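Local coordinates for protein thiamine pyrophosphokinase (Saccharomyces cerevisiae, PDB 1IG0) that catalyses the transfer of pyrophosphate from ATP to thiamine, making thiamine diphosphate and AMP, and is yeast's only enzyme able to do so, at residues S124-N132 against H201-L209; F178-L189 against N212-M221. All coordinates share one frame; numbering follows the deposited sequence.

Contact 1 of 2, residues S124-N132 against H201-L209. With VIB (3-(4-amino-2-methyl-pyrimidin-5-ylmethyl)-5-(2-hydroxy-ethyl)-4-methyl-thiazol-3-ium), chain D.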
# COMPACT_ATOMS: atom_id res chain seq x y z
N SER B 124 3.46 17.56 10.78
CA SER B 124 2.13 17.02 10.55
C SER B 124 1.98 16.87 9.04
O SER B 124 2.55 17.66 8.28
CB SER B 124 1.05 17.96 11.10
OG SER B 124 0.91 19.10 10.28
N THR B 125 1.24 15.86 8.61
CA THR B 125 1.04 15.62 7.19
C THR B 125 -0.07 16.53 6.67
O THR B 125 -0.81 17.13 7.45
CB THR B 125 0.62 14.17 6.94
OG1 THR B 125 -0.61 13.91 7.61
CG2 THR B 125 1.70 13.21 7.45
N ASP B 126 -0.17 16.65 5.35
CA ASP B 126 -1.21 17.47 4.77
C ASP B 126 -2.55 16.82 5.11
O ASP B 126 -3.56 17.50 5.26
CB ASP B 126 -1.06 17.57 3.25
CG ASP B 126 0.13 18.41 2.84
OD1 ASP B 126 0.35 19.48 3.45
OD2 ASP B 126 0.84 18.02 1.89
N PHE B 127 -2.54 15.49 5.24
CA PHE B 127 -3.75 14.75 5.57
C PHE B 127 -4.27 15.21 6.93
O PHE B 127 -5.45 15.53 7.07
CB PHE B 127 -3.45 13.25 5.59
CG PHE B 127 -4.66 12.38 5.38
CD1 PHE B 127 -4.66 11.39 4.41
CD2 PHE B 127 -5.81 12.56 6.15
CE1 PHE B 127 -5.78 10.59 4.20
CE2 PHE B 127 -6.94 11.76 5.95
CZ PHE B 127 -6.92 10.77 4.97
N THR B 128 -3.39 15.24 7.92
CA THR B 128 -3.78 15.67 9.26
C THR B 128 -4.24 17.12 9.24
O THR B 128 -5.18 17.49 9.94
CB THR B 128 -2.61 15.53 10.26
OG1 THR B 128 -2.28 14.14 10.40
CG2 THR B 128 -3.01 16.08 11.63
N LYS B 129 -3.58 17.95 8.43
CA LYS B 129 -3.96 19.35 8.31
C LYS B 129 -5.39 19.43 7.76
O LYS B 129 -6.19 20.27 8.19
CB LYS B 129 -3.00 20.09 7.37
CG LYS B 129 -1.58 20.25 7.90
CD LYS B 129 -0.71 21.00 6.90
CE LYS B 129 0.67 21.31 7.46
NZ LYS B 129 1.46 20.08 7.76
N CYS B 130 -5.70 18.55 6.82
CA CYS B 130 -7.02 18.52 6.20
C CYS B 130 -8.13 18.07 7.15
O CYS B 130 -9.15 18.74 7.25
CB CYS B 130 -7.00 17.62 4.97
SG CYS B 130 -6.10 18.30 3.56
N VAL B 131 -7.94 16.94 7.83
CA VAL B 131 -8.97 16.45 8.73
C VAL B 131 -9.21 17.41 9.90
O VAL B 131 -10.34 17.54 10.37
CB VAL B 131 -8.64 15.04 9.28
CG1 VAL B 131 -8.69 14.02 8.14
CG2 VAL B 131 -7.27 15.03 9.92
N ASN B 132 -8.16 18.07 10.37
CA ASN B 132 -8.32 19.04 11.45
C ASN B 132 -9.19 20.17 10.92
O ASN B 132 -10.11 20.63 11.59
CB ASN B 132 -6.97 19.60 11.89
CG ASN B 132 -6.21 18.68 12.83
OD1 ASN B 132 -5.13 19.01 13.31
ND2 ASN B 132 -6.79 17.51 13.10
N HIS B 201 0.80 6.13 5.67
CA HIS B 201 0.23 7.18 6.50
C HIS B 201 -1.28 7.20 6.32
O HIS B 201 -2.03 7.36 7.29
CB HIS B 201 0.77 8.56 6.13
CG HIS B 201 0.12 9.67 6.90
ND1 HIS B 201 0.30 9.84 8.25
CD2 HIS B 201 -0.77 10.62 6.52
CE1 HIS B 201 -0.44 10.84 8.67
NE2 HIS B 201 -1.10 11.34 7.64
N SER B 202 -1.74 7.04 5.08
CA SER B 202 -3.17 7.03 4.81
C SER B 202 -3.84 5.94 5.65
O SER B 202 -4.95 6.12 6.14
CB SER B 202 -3.43 6.77 3.32
OG SER B 202 -3.08 7.91 2.55
N ILE B 203 -3.15 4.82 5.82
CA ILE B 203 -3.70 3.73 6.61
C ILE B 203 -3.76 4.09 8.09
O ILE B 203 -4.71 3.73 8.78
CB ILE B 203 -2.88 2.43 6.43
CG1 ILE B 203 -2.98 1.95 4.98
CG2 ILE B 203 -3.40 1.35 7.38
CD1 ILE B 203 -4.40 1.75 4.49
N THR B 204 -2.75 4.80 8.59
CA THR B 204 -2.74 5.19 10.00
C THR B 204 -3.97 6.04 10.32
O THR B 204 -4.53 5.95 11.42
CB THR B 204 -1.48 5.99 10.38
OG1 THR B 204 -1.49 7.27 9.74
CG2 THR B 204 -0.23 5.23 9.98
N GLN B 205 -4.38 6.87 9.37
CA GLN B 205 -5.54 7.74 9.56
C GLN B 205 -6.80 6.95 9.91
O GLN B 205 -7.61 7.38 10.73
CB GLN B 205 -5.80 8.56 8.29
CG GLN B 205 -4.79 9.68 8.03
CD GLN B 205 -4.90 10.83 9.02
OE1 GLN B 205 -5.95 11.07 9.60
NE2 GLN B 205 -3.80 11.57 9.19
N LEU B 206 -6.96 5.78 9.29
CA LEU B 206 -8.13 4.95 9.57
C LEU B 206 -8.15 4.57 11.05
O LEU B 206 -9.20 4.59 11.69
CB LEU B 206 -8.10 3.68 8.71
CG LEU B 206 -8.37 3.88 7.21
CD1 LEU B 206 -8.06 2.61 6.45
CD2 LEU B 206 -9.82 4.30 7.01
N TYR B 207 -6.98 4.23 11.58
CA TYR B 207 -6.86 3.86 12.99
C TYR B 207 -6.95 5.05 13.94
O TYR B 207 -7.70 5.02 14.91
CB TYR B 207 -5.54 3.12 13.24
CG TYR B 207 -5.46 1.72 12.67
CD1 TYR B 207 -4.74 1.47 11.50
CD2 TYR B 207 -6.08 0.65 13.31
CE1 TYR B 207 -4.64 0.17 10.99
CE2 TYR B 207 -5.98 -0.65 12.80
CZ TYR B 207 -5.26 -0.88 11.64
OH TYR B 207 -5.14 -2.16 11.15
N THR B 208 -6.17 6.10 13.66
CA THR B 208 -6.16 7.28 14.52
C THR B 208 -7.48 8.04 14.59
O THR B 208 -7.90 8.47 15.66
CB THR B 208 -5.04 8.26 14.12
OG1 THR B 208 -5.22 8.68 12.76
CG2 THR B 208 -3.68 7.60 14.26
N LEU B 209 -8.14 8.23 13.45
CA LEU B 209 -9.42 8.93 13.44
C LEU B 209 -10.45 8.13 14.23
O LEU B 209 -11.25 8.68 14.97
CB LEU B 209 -9.92 9.13 12.01
CG LEU B 209 -9.16 10.14 11.14
CD1 LEU B 209 -9.75 10.18 9.75
CD2 LEU B 209 -9.22 11.52 11.79
CM2 VIB D . 10.10 11.41 13.16
N4A VIB D . 8.84 15.84 11.32
CM4 VIB D . 8.26 16.50 6.22
O1 VIB D . 3.72 15.03 5.29
C7 VIB D . 4.73 15.87 4.73
C6 VIB D . 5.24 16.85 5.81
C2 VIB D . 6.52 14.75 8.83
S1 VIB D . 4.91 15.22 8.21
C5 VIB D . 5.88 16.06 6.95
C4 VIB D . 7.21 15.89 7.14
N3 VIB D . 7.50 15.18 8.17
C7A VIB D . 8.89 14.85 8.59
C4A VIB D . 9.18 14.48 11.09
N3A VIB D . 9.47 13.65 12.19
C2A VIB D . 9.79 12.30 11.99
N1A VIB D . 9.83 11.79 10.68
C6A VIB D . 9.54 12.62 9.58
C5A VIB D . 9.21 13.97 9.78
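Helices 126-132 and 201-209 run in broadly the same direction, 36° apart with axes 10.9 Å from each other at closest, and the gap is spanned chiefly by Phe127 and Gln205. The flat Phe127 ring suits a flat amide: the two planes lie 6° apart, and Gln205 CG sits over the middle of one ring face, 3.6 Å from the centroid. Gln205 is bent at chi2, which lays its amide along the ring and carries NE2 to Thr128 OG1, a 3.2 Å hydrogen bond in the amide plane but bent at the hydrogen (135°). Were Phe127 an alanine, the Gln205 amide would lose the flat surface it lies on and is likely to turn more freely, with a gap left between the helices. Further along, the branched aliphatic side chains of Val131 and Leu209 meet through CG1 and CD1, 4.3 Å apart, a purely apolar touch.

Near the N-terminal end, Thr125 meets the His201 ring with its methyl, CG2 standing 3.5 Å from the centroid, over the face. Its OG1 lies 2.6 Å from His201 NE2 and also caps the helix, accepting from Thr128 N at 3.1 Å. Threonine serves both roles, having a methyl and a hydroxyl on one carbon. Ser124 O comes to 3.4 Å from the thiamine sulfur S1; Ser124 and Thr125, at the N-capped start of the helix, both line the thiamine pocket of the catalytic alpha-beta-alpha domain.

Contact 2 of 2, residues F178-L189 against N212-M221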
# COMPACT_ATOMS: atom_id res chain seq x y z
N PHE B 178 -18.09 14.64 21.88
CA PHE B 178 -18.04 13.64 20.82
C PHE B 178 -19.31 12.83 20.58
O PHE B 178 -19.70 12.62 19.43
CB PHE B 178 -16.87 12.68 21.08
CG PHE B 178 -15.53 13.25 20.70
CD1 PHE B 178 -15.13 14.50 21.16
CD2 PHE B 178 -14.66 12.53 19.88
CE1 PHE B 178 -13.89 15.04 20.80
CE2 PHE B 178 -13.42 13.06 19.52
CZ PHE B 178 -13.03 14.31 19.98
N SER B 179 -19.96 12.38 21.65
CA SER B 179 -21.18 11.59 21.50
C SER B 179 -22.30 12.36 20.81
O SER B 179 -23.27 11.77 20.35
CB SER B 179 -21.66 11.11 22.87
OG SER B 179 -22.01 12.20 23.71
N LYS B 180 -22.17 13.69 20.74
CA LYS B 180 -23.19 14.52 20.12
C LYS B 180 -22.73 15.20 18.83
O LYS B 180 -23.43 16.05 18.28
CB LYS B 180 -23.67 15.58 21.11
CG LYS B 180 -24.31 15.00 22.36
CD LYS B 180 -25.54 14.17 22.02
CE LYS B 180 -26.15 13.56 23.27
NZ LYS B 180 -27.37 12.77 22.96
N VAL B 181 -21.54 14.83 18.35
CA VAL B 181 -21.01 15.41 17.13
C VAL B 181 -21.64 14.73 15.92
O VAL B 181 -21.70 13.51 15.85
CB VAL B 181 -19.48 15.24 17.04
CG1 VAL B 181 -18.97 15.73 15.69
CG2 VAL B 181 -18.81 16.00 18.17
N THR B 182 -22.12 15.53 14.97
CA THR B 182 -22.73 14.98 13.77
C THR B 182 -21.65 14.23 12.99
O THR B 182 -20.56 14.75 12.78
CB THR B 182 -23.31 16.10 12.87
OG1 THR B 182 -24.34 16.79 13.57
CG2 THR B 182 -23.89 15.51 11.59
N PRO B 183 -21.95 12.99 12.57
CA PRO B 183 -20.97 12.19 11.82
C PRO B 183 -20.52 12.88 10.54
O PRO B 183 -21.27 13.64 9.94
CB PRO B 183 -21.73 10.90 11.55
CG PRO B 183 -22.65 10.79 12.73
CD PRO B 183 -23.16 12.21 12.85
N ILE B 184 -19.30 12.59 10.12
CA ILE B 184 -18.75 13.16 8.90
C ILE B 184 -18.32 12.03 7.96
O ILE B 184 -17.32 11.36 8.21
CB ILE B 184 -17.52 14.05 9.18
CG1 ILE B 184 -17.91 15.21 10.09
CG2 ILE B 184 -16.95 14.58 7.87
CD1 ILE B 184 -16.74 16.10 10.49
N SER B 185 -19.09 11.82 6.90
CA SER B 185 -18.77 10.79 5.93
C SER B 185 -17.65 11.35 5.06
O SER B 185 -17.85 12.29 4.29
CB SER B 185 -19.99 10.46 5.07
OG SER B 185 -19.70 9.40 4.18
N LEU B 186 -16.46 10.76 5.18
CA LEU B 186 -15.29 11.22 4.45
C LEU B 186 -14.79 10.23 3.40
O LEU B 186 -14.40 9.11 3.72
CB LEU B 186 -14.17 11.52 5.44
CG LEU B 186 -12.81 12.00 4.94
CD1 LEU B 186 -12.95 13.35 4.25
CD2 LEU B 186 -11.85 12.10 6.12
N LEU B 187 -14.81 10.65 2.14
CA LEU B 187 -14.35 9.82 1.03
C LEU B 187 -13.07 10.46 0.51
O LEU B 187 -13.06 11.63 0.13
CB LEU B 187 -15.40 9.77 -0.08
CG LEU B 187 -15.15 8.78 -1.22
CD1 LEU B 187 -15.12 7.35 -0.67
CD2 LEU B 187 -16.24 8.92 -2.27
N ALA B 188 -11.98 9.69 0.48
CA ALA B 188 -10.70 10.23 0.03
C ALA B 188 -10.19 9.65 -1.29
O ALA B 188 -10.28 8.45 -1.54
CB ALA B 188 -9.65 10.03 1.12
N LEU B 189 -9.64 10.54 -2.11
CA LEU B 189 -9.08 10.17 -3.40
C LEU B 189 -7.58 10.46 -3.41
O LEU B 189 -7.14 11.48 -2.87
CB LEU B 189 -9.75 10.97 -4.53
CG LEU B 189 -11.24 10.77 -4.81
CD1 LEU B 189 -11.71 11.80 -5.82
CD2 LEU B 189 -11.48 9.36 -5.33
N ASN B 212 -9.30 8.85 17.92
CA ASN B 212 -9.30 10.22 18.43
C ASN B 212 -10.32 11.18 17.83
O ASN B 212 -10.45 12.32 18.29
CB ASN B 212 -7.89 10.79 18.27
CG ASN B 212 -6.84 9.93 18.95
OD1 ASN B 212 -5.74 9.77 18.44
ND2 ASN B 212 -7.19 9.39 20.11
N ALA B 213 -11.05 10.74 16.81
CA ALA B 213 -12.07 11.56 16.17
C ALA B 213 -13.09 10.61 15.56
O ALA B 213 -13.35 10.64 14.35
CB ALA B 213 -11.44 12.43 15.08
N SER B 214 -13.66 9.77 16.41
CA SER B 214 -14.62 8.75 16.02
C SER B 214 -15.82 9.22 15.20
O SER B 214 -16.49 8.39 14.58
CB SER B 214 -15.13 7.99 17.25
OG SER B 214 -15.83 8.86 18.13
N TYR B 215 -16.11 10.51 15.19
CA TYR B 215 -17.24 11.00 14.41
C TYR B 215 -16.96 10.91 12.91
O TYR B 215 -17.87 10.96 12.09
CB TYR B 215 -17.61 12.43 14.81
CG TYR B 215 -16.44 13.38 14.91
CD1 TYR B 215 -15.95 14.03 13.78
CD2 TYR B 215 -15.82 13.61 16.14
CE1 TYR B 215 -14.87 14.90 13.87
CE2 TYR B 215 -14.73 14.48 16.24
CZ TYR B 215 -14.26 15.12 15.10
OH TYR B 215 -13.18 15.96 15.19
N PHE B 216 -15.68 10.77 12.56
CA PHE B 216 -15.28 10.63 11.16
C PHE B 216 -15.52 9.20 10.70
O PHE B 216 -15.37 8.25 11.46
CB PHE B 216 -13.78 10.92 10.98
CG PHE B 216 -13.44 12.37 10.80
CD1 PHE B 216 -12.80 13.08 11.81
CD2 PHE B 216 -13.72 13.02 9.60
CE1 PHE B 216 -12.43 14.42 11.62
CE2 PHE B 216 -13.36 14.35 9.40
CZ PHE B 216 -12.71 15.05 10.41
N LYS B 217 -15.90 9.07 9.43
CA LYS B 217 -16.13 7.76 8.82
C LYS B 217 -15.35 7.84 7.52
O LYS B 217 -15.88 8.23 6.47
CB LYS B 217 -17.61 7.54 8.53
CG LYS B 217 -18.52 7.70 9.74
CD LYS B 217 -19.92 7.20 9.42
CE LYS B 217 -20.46 7.85 8.15
NZ LYS B 217 -21.68 7.16 7.64
N LEU B 218 -14.08 7.47 7.59
CA LEU B 218 -13.18 7.52 6.45
C LEU B 218 -13.13 6.28 5.57
O LEU B 218 -13.12 5.15 6.06
CB LEU B 218 -11.76 7.85 6.94
CG LEU B 218 -10.61 7.75 5.93
CD1 LEU B 218 -10.80 8.77 4.81
CD2 LEU B 218 -9.29 8.00 6.65
N CYS B 219 -13.10 6.51 4.26
CA CYS B 219 -13.01 5.43 3.29
C CYS B 219 -12.22 5.91 2.09
O CYS B 219 -12.44 7.02 1.59
CB CYS B 219 -14.41 5.00 2.83
SG CYS B 219 -14.40 3.63 1.63
N TYR B 220 -11.29 5.08 1.62
CA TYR B 220 -10.49 5.43 0.47
C TYR B 220 -11.06 4.78 -0.77
O TYR B 220 -11.49 3.62 -0.73
CB TYR B 220 -9.04 4.97 0.63
CG TYR B 220 -8.29 5.67 1.73
CD1 TYR B 220 -8.22 5.12 3.01
CD2 TYR B 220 -7.66 6.89 1.51
CE1 TYR B 220 -7.56 5.78 4.04
CE2 TYR B 220 -7.00 7.56 2.53
CZ TYR B 220 -6.95 7.00 3.79
OH TYR B 220 -6.29 7.66 4.80
N MET B 221 -11.09 5.53 -1.86
CA MET B 221 -11.55 5.00 -3.13
C MET B 221 -10.37 5.11 -4.07
O MET B 221 -9.86 6.20 -4.32
CB MET B 221 -12.72 5.82 -3.68
CG MET B 221 -13.16 5.33 -5.06
SD MET B 221 -14.55 6.24 -5.74
CE MET B 221 -15.91 5.38 -4.99
O HOH W 1 -17.95 11.42 17.88
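Ile184 and Tyr215 begin a parallel ladder, Ile184 N donating to Tyr215 O at 2.9 Å, and strands 184-189 and 216-221 continue it with their axes 4.7 Å apart. Five more backbone bonds follow, the last from Met221 N to Ala188 O at 3.0 Å and nearly straight (174°). On the face bearing Ile184, Leu186 and Ala188, packing is close. Leu186 CD2 touches Leu218 CD1 at 3.7 Å, the two leucines pointing the same way. Ile184 lies beside Phe216 and sets CD1 over its ring. Ala188 has only a methyl, which lets the Tyr220 ring come in until CD2 is 3.7 Å from Ala188 CB. Buried Tyr215 is packed as tightly: its CG lies between backbone N and carbonyl carbon (chi1 47°), which turns one ring face to Val181, whose CG1 lies over it, 3.5 Å from Tyr215 CG.

The side toward solvent is looser. There the partly exposed Phe178 offers its face to the edge of Tyr215, planes at 64°. Beside it a water donates to Phe178 O at 2.6 Å and makes only a weak bond to OG of exposed Ser214. Lys217, also exposed, brings CE to 4.1 Å from Ser185 CB, and its NZ forms a salt bridge with Glu37. The strands form a beta-alpha-beta unit with helix 196-212: strand 38-43 flanks 184-189, while Leu218 and Tyr220 carry that helix, and Phe216 and Tyr220 also touch helix 126-139.

Contact 2 supplies two neighbouring strands of the sheet, and contact 1 the two helices lying against one face of it; their centres are 11 Å apart. Tyr220 is the main joint: its OH lies unusually close, 2.4 Å, to Ser202 O, probably as a hydrogen bond though the length is doubtful, and its ring end packs against Phe127. Helix 126-139 also meets the sheet where Val131 O approaches Phe216 CZ at 3.4 Å. Helix 196-212 leads from one strand of contact 2 to the other. Thiamine touches contact 1 directly, whereas the Tyr220 side chain is about 12 Å from it; Ser285 of the second subunit also hydrogen-bonds this thiamine, which places the site at the dimer interface.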